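Long-range contacts in alpha-14 giardin (Giardia lamblia, PDB 3CHJ), which binds calcium ions and, in their presence, phospholipids including phosphatidylserine, and may serve as a calcium-regulated structural link between the membrane and the underlying axoneme: residues L104-L109 and F233-D238; Q84-L89 and R117-L122; D168-R173 and S209-G214; F249-A254 and N263-I268. All coordinates share one frame; numbering follows the deposited sequence.

Contact 1 of 4, residues L104-L109 and F233-D238; sequences LVDVLL and FKLAHD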
# COMPACT_ATOMS: atom_id res chain seq x y z
N LEU A 104 -2.75 5.31 7.23
CA LEU A 104 -1.83 6.39 6.86
C LEU A 104 -0.43 5.81 6.66
O LEU A 104 0.27 6.20 5.74
CB LEU A 104 -1.85 7.47 7.96
CG LEU A 104 -3.19 8.20 8.06
CD1 LEU A 104 -3.12 9.25 9.21
CD2 LEU A 104 -3.58 8.84 6.75
N VAL A 105 -0.02 4.88 7.52
CA VAL A 105 1.27 4.20 7.35
C VAL A 105 1.32 3.39 6.05
O VAL A 105 2.26 3.53 5.25
CB VAL A 105 1.58 3.34 8.58
CG1 VAL A 105 2.82 2.41 8.36
CG2 VAL A 105 1.81 4.29 9.79
N ASP A 106 0.27 2.60 5.81
CA ASP A 106 0.23 1.75 4.62
C ASP A 106 0.33 2.57 3.35
O ASP A 106 0.98 2.14 2.38
CB ASP A 106 -1.09 0.98 4.55
CG ASP A 106 -1.17 -0.17 5.55
OD1 ASP A 106 -0.15 -0.56 6.18
OD2 ASP A 106 -2.30 -0.70 5.67
N VAL A 107 -0.33 3.73 3.34
CA VAL A 107 -0.38 4.55 2.13
C VAL A 107 0.93 5.30 1.94
O VAL A 107 1.59 5.18 0.90
CB VAL A 107 -1.56 5.54 2.17
CG1 VAL A 107 -1.46 6.54 1.02
CG2 VAL A 107 -2.89 4.78 2.14
N LEU A 108 1.32 6.07 2.94
CA LEU A 108 2.41 7.02 2.74
C LEU A 108 3.75 6.34 2.52
O LEU A 108 4.61 6.91 1.84
CB LEU A 108 2.46 8.02 3.89
CG LEU A 108 1.31 9.02 3.82
CD1 LEU A 108 1.17 9.78 5.13
CD2 LEU A 108 1.55 10.00 2.63
N LEU A 109 3.92 5.14 3.08
CA LEU A 109 5.24 4.49 3.05
C LEU A 109 5.42 3.55 1.86
O LEU A 109 6.48 2.94 1.72
CB LEU A 109 5.55 3.76 4.36
CG LEU A 109 5.57 4.66 5.59
CD1 LEU A 109 5.96 3.83 6.81
CD2 LEU A 109 6.53 5.83 5.37
N PHE A 233 8.63 0.89 10.07
CA PHE A 233 10.02 0.84 9.57
C PHE A 233 10.32 -0.41 8.77
O PHE A 233 11.12 -0.36 7.81
CB PHE A 233 11.02 1.06 10.71
CG PHE A 233 11.17 2.51 11.08
CD1 PHE A 233 12.23 3.26 10.55
CD2 PHE A 233 10.26 3.13 11.92
CE1 PHE A 233 12.38 4.63 10.86
CE2 PHE A 233 10.39 4.49 12.24
CZ PHE A 233 11.47 5.24 11.73
N LYS A 234 9.68 -1.53 9.11
CA LYS A 234 9.80 -2.73 8.27
C LYS A 234 9.18 -2.46 6.89
O LYS A 234 9.75 -2.83 5.85
CB LYS A 234 9.09 -3.92 8.91
CG LYS A 234 9.83 -4.56 10.07
CD LYS A 234 8.98 -5.68 10.63
CE LYS A 234 9.82 -6.51 11.57
NZ LYS A 234 9.07 -7.70 12.08
N LEU A 235 8.01 -1.82 6.88
CA LEU A 235 7.30 -1.55 5.62
C LEU A 235 8.13 -0.60 4.75
O LEU A 235 8.27 -0.87 3.55
CB LEU A 235 5.90 -1.00 5.91
CG LEU A 235 5.09 -0.74 4.64
CD1 LEU A 235 4.82 -2.03 3.89
CD2 LEU A 235 3.79 0.01 4.98
N ALA A 236 8.70 0.45 5.34
CA ALA A 236 9.55 1.40 4.61
C ALA A 236 10.78 0.68 4.09
O ALA A 236 11.17 0.86 2.93
CB ALA A 236 9.96 2.57 5.49
N HIS A 237 11.39 -0.14 4.94
CA HIS A 237 12.53 -0.96 4.49
C HIS A 237 12.18 -1.75 3.23
O HIS A 237 12.88 -1.69 2.21
CB HIS A 237 13.00 -1.95 5.57
CG HIS A 237 14.05 -2.90 5.08
ND1 HIS A 237 13.74 -4.00 4.31
CD2 HIS A 237 15.40 -2.87 5.18
CE1 HIS A 237 14.86 -4.62 3.97
NE2 HIS A 237 15.88 -3.96 4.50
N ASP A 238 11.09 -2.50 3.30
CA ASP A 238 10.70 -3.39 2.23
C ASP A 238 10.30 -2.62 0.97
O ASP A 238 10.64 -3.03 -0.15
CB ASP A 238 9.56 -4.28 2.71
CG ASP A 238 10.02 -5.32 3.73
OD1 ASP A 238 11.24 -5.41 4.04
OD2 ASP A 238 9.16 -6.07 4.22
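Leu235 of helix 227-241 points at the last turn of helix 101-108, where Val105, Asp106 and Leu109 receive it, a buried helix-to-helix contact near the middle of the all-helical annexin fold. From CB, the side chain runs out with CG anti to the backbone N (chi1 -178°), and at CG the two methyls part. CD1 turns to Ser250 of helix 243-254. CD2 does the touching across the contact, and is met by several atoms at once. It lies 3.8 Å from Val105 O, a carbonyl already engaged by Leu109 N at the helix end, and 4.0 Å from Asp106 CA. On the side-chain level, CD2 meets Val105 CG1 at 4.3 Å and Leu109 CB at 4.2 Å. Asp106 crosses Leu235 at about a right angle, its OD1 coming within 4.2 Å of the same CD2. That carboxylate is nevertheless occupied by polar partners: OD1 is hydrogen-bonded to Tyr231, and OD2 forms salt bridges with Arg264 and Arg267. A hydrophobic methyl thus sits beside a buried carboxylate whose charge is probably balanced by the two arginines. Leu109, just past the helix end, completes the contact. The backbones come closest here, with Leu109 CA 5.5 Å from Ala236 CA, and Leu109 CD1 comes to 4.4 Å from Ala236 CB.

Contact 2 of 4, residues Q84-L89 and R117-L122; sequences QLLCEL and REIRQL
Cys87 and Ile119 lie where helices 82-94 and 113-127 of the annexin-fold bundle come together, the short segments of the two crossing at -62° with their axes 9.6 Å apart. This is the tightly filled, buried part of the contact. The thiol sulfur of Cys87 points toward the partner helix: SG stands 3.8 Å from Ile119 CB and just as near its carbonyl oxygen, and it also touches Leu122 CG at 3.9 Å. The sulfur thus touches two residues that lie three apart on the opposing helix. Beside it, Leu86 crosses Ile119 at about a right angle. Ile119 carries CG1 between its backbone N and carbonyl carbon (chi1 68°), with CG2 turned to Leu86, where it meets both CB and CD1; Leu86 CD1 lies 4.1 Å from Ile119 CG2. Val107 and Met271 also touch Leu86, bringing helices 101-108 and 262-272 to it.

Toward Gln84 and Leu122, both partly exposed, the contact becomes more open. Gln84 bends at chi2 (77°), and its amide NE2 donates one helical turn along its own helix to the anti side of Glu88 OE2, 3.2 Å away, with little tilt from either flat group. The other end of the amide, OE1, gives Leu122 CD2 merely a van der Waals approach of 4.1 Å. Leu122 itself crosses Gln84 nearly at a right angle, bringing CD2 to 3.8 Å from the backbone N of Gln84.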
# COMPACT_ATOMS: atom_id res chain seq x y z
N GLN A 84 -6.21 9.32 -7.00
CA GLN A 84 -7.51 9.56 -6.39
C GLN A 84 -7.74 8.60 -5.21
O GLN A 84 -8.13 9.02 -4.12
CB GLN A 84 -8.61 9.38 -7.43
CG GLN A 84 -9.97 9.77 -6.93
CD GLN A 84 -10.16 11.28 -6.89
OE1 GLN A 84 -9.63 12.01 -7.74
NE2 GLN A 84 -10.92 11.76 -5.92
N LEU A 85 -7.48 7.32 -5.45
CA LEU A 85 -7.60 6.32 -4.43
C LEU A 85 -6.74 6.70 -3.21
O LEU A 85 -7.24 6.66 -2.07
CB LEU A 85 -7.21 4.94 -4.98
CG LEU A 85 -7.13 3.85 -3.92
CD1 LEU A 85 -8.50 3.59 -3.34
CD2 LEU A 85 -6.50 2.60 -4.52
N LEU A 86 -5.47 7.06 -3.43
CA LEU A 86 -4.59 7.41 -2.30
C LEU A 86 -5.14 8.57 -1.47
O LEU A 86 -5.13 8.52 -0.23
CB LEU A 86 -3.17 7.73 -2.79
CG LEU A 86 -2.47 6.62 -3.58
CD1 LEU A 86 -1.14 7.08 -4.15
CD2 LEU A 86 -2.28 5.37 -2.74
N CYS A 87 -5.63 9.61 -2.15
CA CYS A 87 -6.20 10.75 -1.44
C CYS A 87 -7.45 10.35 -0.65
O CYS A 87 -7.63 10.76 0.49
CB CYS A 87 -6.58 11.87 -2.42
SG CYS A 87 -5.15 12.70 -3.11
N GLU A 88 -8.32 9.57 -1.28
CA GLU A 88 -9.55 9.12 -0.61
C GLU A 88 -9.24 8.26 0.61
O GLU A 88 -9.94 8.36 1.63
CB GLU A 88 -10.47 8.38 -1.56
CG GLU A 88 -10.97 9.27 -2.69
CD GLU A 88 -11.88 8.52 -3.65
OE1 GLU A 88 -12.17 7.35 -3.37
OE2 GLU A 88 -12.29 9.12 -4.67
N LEU A 89 -8.20 7.44 0.52
CA LEU A 89 -7.81 6.62 1.68
C LEU A 89 -7.30 7.49 2.84
O LEU A 89 -7.66 7.26 3.98
CB LEU A 89 -6.73 5.59 1.31
CG LEU A 89 -7.21 4.48 0.38
CD1 LEU A 89 -6.02 3.66 -0.14
CD2 LEU A 89 -8.20 3.56 1.10
N ARG A 117 4.29 13.76 -4.25
CA ARG A 117 4.21 15.13 -4.77
C ARG A 117 2.85 15.35 -5.46
O ARG A 117 2.17 16.35 -5.22
CB ARG A 117 5.35 15.36 -5.75
CG ARG A 117 6.01 16.74 -5.66
CD ARG A 117 7.26 16.81 -6.54
NE ARG A 117 7.99 15.55 -6.55
CZ ARG A 117 8.86 15.17 -7.48
NH1 ARG A 117 9.15 15.96 -8.51
NH2 ARG A 117 9.46 13.99 -7.37
N GLU A 118 2.45 14.38 -6.27
CA GLU A 118 1.20 14.47 -7.00
C GLU A 118 0.02 14.51 -6.04
O GLU A 118 -0.91 15.31 -6.20
CB GLU A 118 1.08 13.27 -7.95
CG GLU A 118 -0.23 13.24 -8.75
CD GLU A 118 -0.35 12.03 -9.69
OE1 GLU A 118 0.32 10.99 -9.48
OE2 GLU A 118 -1.16 12.12 -10.64
N ILE A 119 0.03 13.66 -5.02
CA ILE A 119 -1.12 13.64 -4.13
C ILE A 119 -1.20 14.81 -3.15
O ILE A 119 -2.27 15.13 -2.70
CB ILE A 119 -1.36 12.26 -3.43
CG1 ILE A 119 -0.25 11.93 -2.44
CG2 ILE A 119 -1.56 11.15 -4.50
CD1 ILE A 119 -0.60 10.76 -1.52
N ARG A 120 -0.08 15.48 -2.85
CA ARG A 120 -0.14 16.70 -2.04
C ARG A 120 -1.05 17.70 -2.73
O ARG A 120 -1.91 18.30 -2.11
CB ARG A 120 1.23 17.34 -1.86
CG ARG A 120 2.17 16.54 -1.00
CD ARG A 120 3.51 17.26 -0.98
NE ARG A 120 4.48 16.44 -0.27
CZ ARG A 120 5.74 16.26 -0.65
NH1 ARG A 120 6.23 16.85 -1.75
NH2 ARG A 120 6.51 15.48 0.10
N GLN A 121 -0.85 17.85 -4.04
CA GLN A 121 -1.61 18.81 -4.82
C GLN A 121 -3.07 18.36 -5.01
O GLN A 121 -4.02 19.14 -4.78
CB GLN A 121 -0.91 19.00 -6.18
CG GLN A 121 0.48 19.64 -6.06
CD GLN A 121 1.24 19.76 -7.38
OE1 GLN A 121 2.40 19.33 -7.49
NE2 GLN A 121 0.61 20.37 -8.38
N LEU A 122 -3.23 17.09 -5.38
CA LEU A 122 -4.57 16.54 -5.58
C LEU A 122 -5.39 16.58 -4.30
O LEU A 122 -6.58 16.89 -4.32
CB LEU A 122 -4.53 15.13 -6.16
CG LEU A 122 -5.91 14.55 -6.49
CD1 LEU A 122 -6.71 15.43 -7.50
CD2 LEU A 122 -5.77 13.13 -7.01

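Contact 3 of 4, residues D168-R173 and S209-G214; sequences DLVLVR and SAKYNG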
# COMPACT_ATOMS: atom_id res chain seq x y z
N ASP A 168 26.28 7.32 7.52
CA ASP A 168 24.98 6.88 8.04
C ASP A 168 24.98 5.42 8.46
O ASP A 168 24.25 5.03 9.37
CB ASP A 168 23.88 7.12 7.02
CG ASP A 168 23.55 8.58 6.86
OD1 ASP A 168 23.93 9.39 7.75
OD2 ASP A 168 22.91 8.91 5.84
N LEU A 169 25.81 4.62 7.80
CA LEU A 169 25.94 3.20 8.14
C LEU A 169 26.45 3.03 9.57
O LEU A 169 25.91 2.23 10.36
CB LEU A 169 26.89 2.51 7.16
CG LEU A 169 27.06 1.01 7.31
CD1 LEU A 169 25.70 0.33 7.21
CD2 LEU A 169 27.98 0.52 6.23
N VAL A 170 27.50 3.78 9.91
CA VAL A 170 28.04 3.77 11.25
C VAL A 170 26.99 4.24 12.26
O VAL A 170 26.81 3.64 13.33
CB VAL A 170 29.33 4.62 11.31
CG1 VAL A 170 29.78 4.80 12.73
CG2 VAL A 170 30.42 3.95 10.46
N LEU A 171 26.27 5.29 11.89
CA LEU A 171 25.23 5.85 12.75
C LEU A 171 24.05 4.89 12.99
O LEU A 171 23.58 4.74 14.12
CB LEU A 171 24.74 7.19 12.18
CG LEU A 171 25.78 8.32 12.29
CD1 LEU A 171 25.33 9.49 11.43
CD2 LEU A 171 25.96 8.74 13.74
N VAL A 172 23.60 4.24 11.92
CA VAL A 172 22.48 3.31 12.08
C VAL A 172 22.87 2.03 12.84
O VAL A 172 22.07 1.50 13.62
CB VAL A 172 21.71 3.02 10.77
CG1 VAL A 172 22.38 1.95 9.88
CG2 VAL A 172 20.27 2.63 11.12
N ARG A 173 24.10 1.57 12.64
CA ARG A 173 24.62 0.47 13.45
C ARG A 173 24.64 0.84 14.93
O ARG A 173 24.22 0.05 15.78
CB ARG A 173 26.00 0.03 12.99
CG ARG A 173 26.63 -1.03 13.88
CD ARG A 173 25.90 -2.36 13.76
NE ARG A 173 26.70 -3.47 14.31
CZ ARG A 173 26.46 -4.76 14.09
NH1 ARG A 173 25.43 -5.14 13.36
NH2 ARG A 173 27.26 -5.68 14.61
N SER A 209 25.19 -5.49 5.47
CA SER A 209 25.55 -6.91 5.46
C SER A 209 27.05 -7.08 5.19
O SER A 209 27.70 -7.92 5.81
CB SER A 209 24.73 -7.65 4.41
OG SER A 209 24.88 -9.06 4.57
N ALA A 210 27.60 -6.26 4.29
CA ALA A 210 29.01 -6.36 3.89
C ALA A 210 29.94 -6.01 5.05
O ALA A 210 30.96 -6.67 5.25
CB ALA A 210 29.27 -5.47 2.71
N LYS A 211 29.57 -4.98 5.81
CA LYS A 211 30.42 -4.45 6.87
C LYS A 211 30.29 -5.21 8.19
O LYS A 211 31.27 -5.33 8.92
CB LYS A 211 30.14 -2.95 7.08
CG LYS A 211 31.11 -2.27 8.05
CD LYS A 211 30.79 -0.79 8.21
CE LYS A 211 31.72 -0.11 9.20
NZ LYS A 211 33.10 0.03 8.63
N TYR A 212 29.08 -5.72 8.49
CA TYR A 212 28.77 -6.32 9.79
C TYR A 212 28.58 -7.83 9.75
O TYR A 212 27.68 -8.38 10.40
CB TYR A 212 27.59 -5.59 10.46
CG TYR A 212 27.90 -4.11 10.62
CD1 TYR A 212 28.94 -3.68 11.45
CD2 TYR A 212 27.16 -3.15 9.93
CE1 TYR A 212 29.24 -2.33 11.58
CE2 TYR A 212 27.44 -1.78 10.06
CZ TYR A 212 28.49 -1.38 10.89
OH TYR A 212 28.80 -0.05 11.03
N ASN A 213 29.48 -8.47 9.01
CA ASN A 213 29.59 -9.93 8.95
C ASN A 213 28.26 -10.61 8.66
O ASN A 213 27.91 -11.61 9.31
CB ASN A 213 30.20 -10.46 10.25
CG ASN A 213 30.66 -11.92 10.12
OD1 ASN A 213 31.25 -12.33 9.12
ND2 ASN A 213 30.38 -12.70 11.15
N GLY A 214 27.51 -10.06 7.70
CA GLY A 214 26.25 -10.64 7.24
C GLY A 214 25.02 -10.31 8.07
O GLY A 214 23.93 -10.82 7.79
O HOH W 1 28.47 -8.44 13.47
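Arg173 and Tyr212 run antiparallel alongside one another, the guanidinium lying flat on the phenol ring with planes only 7° apart and centres separated by 4.3 Å. The stack is offset. Arg173 CD stands over the ring centre as a CH-pi contact, 3.8 Å from the centroid, while CZ lies beyond it towards CD1 and CG in an off-centre cation-pi position. At the phenol end, the hydroxyl OH is 3.4 Å from Arg173 CB. Arg173 reaches this course by a bend at chi2 (69°), which swings CD over the ring. On the opposite face Lys211 CG sits over the centre, so the ring lies between the Lys211 methylenes and the Arg173 chain with its guanidinium.

Leu169 approaches the ring obliquely, its CG 3.9 Å from Tyr212 CE2, and its CD2 meets Lys211 CD at 3.7 Å. Tyr212 is where the chain leaves helix 198-211, so the stack ties this helix end to helix 162-177. Further out, Arg173 is positioned by salt bridges from NH1 to Asp215 and from NE to Glu177, and by a hydrogen bond to Tyr208. A water, accepting weakly from NH2, donates to Tyr212 O. With two carboxylates fixing its rotation, the guanidinium probably stays charged and parallel to the ring, combining dispersion with cation-pi attraction in a contact at the protein surface.

Contact 4 of 4, residues F249-A254 and N263-I268; sequences FSMNVA and NRLNRI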
# COMPACT_ATOMS: atom_id res chain seq x y z
N PHE A 249 4.60 -8.58 2.72
CA PHE A 249 4.63 -8.30 4.15
C PHE A 249 3.30 -7.74 4.62
O PHE A 249 2.74 -8.24 5.60
CB PHE A 249 5.78 -7.31 4.44
CG PHE A 249 5.80 -6.77 5.86
CD1 PHE A 249 5.89 -7.64 6.95
CD2 PHE A 249 5.71 -5.40 6.10
CE1 PHE A 249 5.91 -7.13 8.27
CE2 PHE A 249 5.73 -4.88 7.43
CZ PHE A 249 5.82 -5.75 8.49
N SER A 250 2.81 -6.71 3.94
CA SER A 250 1.54 -6.08 4.39
C SER A 250 0.37 -7.07 4.31
O SER A 250 -0.51 -7.10 5.18
CB SER A 250 1.21 -4.83 3.58
OG SER A 250 2.23 -3.84 3.71
N MET A 251 0.38 -7.90 3.26
CA MET A 251 -0.67 -8.91 3.11
C MET A 251 -0.57 -9.95 4.23
O MET A 251 -1.58 -10.35 4.79
CB MET A 251 -0.62 -9.57 1.73
CG MET A 251 -1.02 -8.63 0.57
SD MET A 251 -2.74 -8.02 0.64
CE MET A 251 -3.65 -9.55 0.26
N ASN A 252 0.65 -10.37 4.57
CA ASN A 252 0.82 -11.33 5.68
C ASN A 252 0.27 -10.79 7.00
O ASN A 252 -0.44 -11.50 7.74
CB ASN A 252 2.28 -11.75 5.82
CG ASN A 252 2.47 -12.80 6.92
OD1 ASN A 252 2.11 -13.97 6.76
ND2 ASN A 252 3.04 -12.38 8.04
N VAL A 253 0.57 -9.53 7.28
CA VAL A 253 0.09 -8.90 8.53
C VAL A 253 -1.43 -8.81 8.50
O VAL A 253 -2.09 -9.07 9.53
CB VAL A 253 0.74 -7.53 8.76
CG1 VAL A 253 0.12 -6.83 9.97
CG2 VAL A 253 2.24 -7.68 8.96
N ALA A 254 -1.99 -8.46 7.34
CA ALA A 254 -3.45 -8.32 7.17
C ALA A 254 -4.21 -9.63 7.37
O ALA A 254 -5.29 -9.64 7.96
CB ALA A 254 -3.77 -7.70 5.84
N ASN A 263 -10.50 -4.29 5.35
CA ASN A 263 -10.14 -2.93 4.90
C ASN A 263 -8.68 -2.83 4.51
O ASN A 263 -8.34 -2.23 3.45
CB ASN A 263 -10.47 -1.90 5.98
CG ASN A 263 -11.95 -1.74 6.16
OD1 ASN A 263 -12.70 -1.67 5.18
ND2 ASN A 263 -12.38 -1.67 7.41
N ARG A 264 -7.82 -3.41 5.33
CA ARG A 264 -6.40 -3.42 4.98
C ARG A 264 -6.15 -4.27 3.73
O ARG A 264 -5.42 -3.85 2.83
CB ARG A 264 -5.46 -3.83 6.14
CG ARG A 264 -3.99 -4.02 5.71
CD ARG A 264 -3.03 -4.30 6.87
NE ARG A 264 -2.37 -3.07 7.31
CZ ARG A 264 -1.73 -2.94 8.48
NH1 ARG A 264 -1.73 -3.93 9.35
NH2 ARG A 264 -1.10 -1.80 8.76
N LEU A 265 -6.75 -5.46 3.66
CA LEU A 265 -6.57 -6.29 2.48
C LEU A 265 -6.97 -5.53 1.23
O LEU A 265 -6.28 -5.61 0.20
CB LEU A 265 -7.38 -7.60 2.58
CG LEU A 265 -6.90 -8.58 3.67
CD1 LEU A 265 -8.00 -9.62 3.97
CD2 LEU A 265 -5.63 -9.28 3.26
N ASN A 266 -8.10 -4.82 1.29
CA ASN A 266 -8.60 -4.09 0.12
C ASN A 266 -7.61 -3.02 -0.32
O ASN A 266 -7.27 -2.93 -1.51
CB ASN A 266 -9.97 -3.46 0.40
CG ASN A 266 -11.08 -4.48 0.43
OD1 ASN A 266 -10.87 -5.65 0.10
ND2 ASN A 266 -12.28 -4.03 0.79
N ARG A 267 -7.17 -2.18 0.62
CA ARG A 267 -6.32 -1.06 0.21
C ARG A 267 -4.96 -1.55 -0.28
O ARG A 267 -4.41 -1.01 -1.26
CB ARG A 267 -6.20 0.00 1.31
CG ARG A 267 -5.47 -0.47 2.53
CD ARG A 267 -5.26 0.72 3.46
NE ARG A 267 -4.76 0.29 4.76
CZ ARG A 267 -5.51 0.18 5.85
NH1 ARG A 267 -6.82 0.46 5.82
NH2 ARG A 267 -4.94 -0.23 6.98
N ILE A 268 -4.38 -2.57 0.38
CA ILE A 268 -3.09 -3.06 -0.07
C ILE A 268 -3.23 -3.67 -1.46
O ILE A 268 -2.42 -3.40 -2.34
CB ILE A 268 -2.49 -4.12 0.91
CG1 ILE A 268 -2.33 -3.52 2.33
CG2 ILE A 268 -1.22 -4.73 0.34
CD1 ILE A 268 -1.21 -2.53 2.46
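Ala254 and Leu265 mark the closest backbone approach, 6.0 Å between CA atoms, of an antiparallel helical hairpin whose short segments have axes 9.3 Å apart and directions differing by 163°. The small side chain of Ala254 is consistent with this closeness: its CB is 3.6 Å from Leu265 CD2 on one hand and equally near Arg264 CD on the other. The same Leu265 methyl also receives Met251 CE at 3.6 Å. Met251, folded at both chi2 and chi3, runs past Ile268 in the opposite direction, laying SD against Ile268 CG2 at 3.6 Å. Ile268 sends its other branch to Ser250, and Ile268 CD1 packs on Ser250 CB at 3.5 Å; the serine hydroxyl itself is hydrogen-bonded to Tyr231 and to the Ala246 carbonyl.

Arg264 lays CG and CD on Ala254 CB; a bend at chi3 (-97°) sets NE, and NH1 passes Val253 CG1 at 3.5 Å. Beyond the hairpin, NE forms a salt bridge with Asp106 and the guanidinium a cation-pi contact with Tyr231. No hydrogen bond joins the two segments, and their contacts are mainly apolar, while the buried arginine charge is probably compensated by the carboxylate of a third helix.

Overall arrangement
Contacts 1, 2 and 4 form one connected core. Contacts 1 and 4, with centres about 12 Å apart, are joined by the Asp106 carboxylate, whose OD2 lies 2.8 Å from Arg267 NE. Contact 2 abuts contact 1 through Val107 against Leu86 and Leu89, and touches contact 4 where Leu89 CD1 meets Arg267 CB at 3.9 Å. Residues 84-89 thus bridge towards 263-268. Contact 3 stands apart, its centre about 22 Å from that of contact 1, and it is near, but does not touch, the calcium site: the Arg173 side chain is about 10 Å from the ion held by Ala175, Thr178, Gly180, Glu185 and Glu224.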